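Local coordinates for bifunctional GH43-CE protein (Bacteroides eggerthii, PDB 6MLY), which probably cleaves xylan-derived chains as a family 43 glycoside hydrolase (beta-xylosidase) and carries a carbohydrate esterase domain as well, at residues Ile419-Glu425 against Ile471-Lys476. Sequence-based numbering, arbitrary orientation.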
loop_
_atom_site.group_PDB
_atom_site.type_symbol
_atom_site.label_atom_id
_atom_site.label_comp_id
_atom_site.label_asym_id
_atom_site.label_seq_id
_atom_site.Cartn_x
_atom_site.Cartn_y
_atom_site.Cartn_z
ATOM N N ILE A 419 8.779 -9.334 15.420
ATOM C CA ILE A 419 8.125 -9.040 14.155
ATOM C C ILE A 419 7.677 -7.574 14.200
ATOM O O ILE A 419 7.069 -7.153 15.173
ATOM C CB ILE A 419 6.940 -9.992 13.907
ATOM C CG1 ILE A 419 7.401 -11.449 13.801
ATOM C CG2 ILE A 419 6.156 -9.547 12.680
ATOM C CD1 ILE A 419 6.269 -12.445 13.692
ATOM N N VAL A 420 7.980 -6.818 13.139
ATOM C CA VAL A 420 7.820 -5.360 13.128
ATOM C C VAL A 420 7.310 -4.913 11.748
ATOM O O VAL A 420 7.677 -5.489 10.728
ATOM C CB VAL A 420 9.151 -4.669 13.495
ATOM C CG1 VAL A 420 9.135 -3.178 13.193
ATOM C CG2 VAL A 420 9.538 -4.910 14.947
ATOM N N MET A 421 6.435 -3.898 11.748
ATOM C CA MET A 421 6.119 -3.097 10.576
ATOM C C MET A 421 6.669 -1.685 10.787
ATOM O O MET A 421 6.601 -1.146 11.884
ATOM C CB MET A 421 4.613 -2.974 10.326
ATOM C CG MET A 421 4.273 -1.721 9.524
ATOM S SD MET A 421 2.557 -1.569 8.996
ATOM C CE MET A 421 2.782 -0.551 7.534
ATOM N N VAL A 422 7.163 -1.091 9.699
ATOM C CA VAL A 422 7.537 0.310 9.642
ATOM C C VAL A 422 6.720 0.968 8.521
ATOM O O VAL A 422 6.418 0.328 7.505
ATOM C CB VAL A 422 9.055 0.469 9.424
ATOM C CG1 VAL A 422 9.461 1.924 9.238
ATOM C CG2 VAL A 422 9.860 -0.165 10.550
ATOM N N ASN A 423 6.358 2.242 8.724
ATOM C CA ASN A 423 5.703 3.064 7.705
ATOM C C ASN A 423 6.562 4.310 7.450
ATOM O O ASN A 423 6.618 5.210 8.288
ATOM C CB ASN A 423 4.272 3.429 8.105
ATOM C CG ASN A 423 3.561 4.278 7.073
ATOM O OD1 ASN A 423 4.046 5.343 6.702
ATOM N ND2 ASN A 423 2.401 3.825 6.621
ATOM N N GLY A 424 7.201 4.350 6.271
ATOM C CA GLY A 424 8.128 5.418 5.879
ATOM C C GLY A 424 7.504 6.453 4.952
ATOM O O GLY A 424 8.230 7.120 4.218
ATOM N N GLU A 425 6.170 6.599 4.993
ATOM C CA GLU A 425 5.446 7.637 4.244
ATOM C C GLU A 425 6.070 9.007 4.522
ATOM O O GLU A 425 6.470 9.709 3.597
ATOM C CB GLU A 425 3.968 7.688 4.632
ATOM C CG GLU A 425 3.125 6.627 3.954
ATOM C CD GLU A 425 1.633 6.777 4.193
ATOM O OE1 GLU A 425 1.126 7.913 4.075
ATOM O OE2 GLU A 425 0.984 5.757 4.494
ATOM N N ILE A 471 -0.862 -6.785 10.653
ATOM C CA ILE A 471 0.060 -6.030 11.505
ATOM C C ILE A 471 0.329 -4.639 10.913
ATOM O O ILE A 471 0.646 -4.493 9.719
ATOM C CB ILE A 471 1.371 -6.808 11.740
ATOM C CG1 ILE A 471 2.388 -5.970 12.526
ATOM C CG2 ILE A 471 1.951 -7.311 10.427
ATOM C CD1 ILE A 471 3.513 -6.773 13.144
ATOM N N GLY A 472 0.244 -3.635 11.793
ATOM C CA GLY A 472 0.576 -2.247 11.503
ATOM C C GLY A 472 -0.549 -1.537 10.763
ATOM O O GLY A 472 -1.664 -2.098 10.592
ATOM N N ASN A 473 -0.244 -0.299 10.318
ATOM C CA ASN A 473 -1.202 0.541 9.586
ATOM C C ASN A 473 -1.157 0.185 8.091
ATOM O O ASN A 473 -0.448 -0.745 7.670
ATOM C CB ASN A 473 -0.959 2.036 9.839
ATOM C CG ASN A 473 0.403 2.529 9.394
ATOM O OD1 ASN A 473 1.139 1.817 8.717
ATOM N ND2 ASN A 473 0.754 3.746 9.777
ATOM N N VAL A 474 -1.962 0.913 7.309
ATOM C CA VAL A 474 -1.947 0.867 5.846
ATOM C C VAL A 474 -0.853 1.816 5.347
ATOM O O VAL A 474 -0.624 2.879 5.930
ATOM C CB VAL A 474 -3.323 1.240 5.254
ATOM C CG1 VAL A 474 -3.655 2.717 5.434
ATOM C CG2 VAL A 474 -3.436 0.860 3.790
ATOM N N LEU A 475 -0.189 1.415 4.256
ATOM C CA LEU A 475 0.790 2.249 3.563
ATOM C C LEU A 475 0.095 2.996 2.420
ATOM O O LEU A 475 -0.168 2.406 1.366
ATOM C CB LEU A 475 1.919 1.361 3.029
ATOM C CG LEU A 475 3.008 2.091 2.244
ATOM C CD1 LEU A 475 3.857 2.940 3.178
ATOM C CD2 LEU A 475 3.875 1.114 1.464
ATOM N N LYS A 476 -0.195 4.286 2.634
ATOM C CA LYS A 476 -0.736 5.152 1.576
ATOM C C LYS A 476 0.368 5.435 0.549
ATOM O O LYS A 476 1.081 6.434 0.653
ATOM C CB LYS A 476 -1.299 6.459 2.148
ATOM C CG LYS A 476 -2.568 6.320 2.979
ATOM C CD LYS A 476 -3.660 5.513 2.306
ATOM C CE LYS A 476 -5.006 5.652 2.986
ATOM N NZ LYS A 476 -5.627 6.977 2.743
#
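The two segments run the same way, 12° apart, yet they are not paired as strands: M421 CA and G472 CA lie 5.7 Å apart, and the bonds between them involve side chains. Along 419-423, the CA-to-CB bonds of I419, M421 and N423 point toward 471-476, those of V420 and V422 away. The long, unbranched, all-t M421 reaches across the gap, its SD 3.3 Å from G472 CA, where a beta carbon would clash; the positive phi of G472 (80°) also suits glycine. Branched, apolar I419 and I471 fill space between the sheets (I419 CG2 to I471 CD1 3.9 Å). This is face-to-face packing of two antiparallel sheets in the concanavalin A-like beta-sandwich; M421 also touches F459 of strand 456-462, sheet partner of 469-476. Toward the 425 end, the N423 amide both accepts, OD1 from E425 N (3.0 Å, an Asx turn), and donates, ND2 to N473 OD1 and E425 OE2 (3.2 Å each). L475 CD1 packs against E425 CG (3.8 Å), and E425 OE2 also accepts a hydrogen bond from K476 N (2.6 Å).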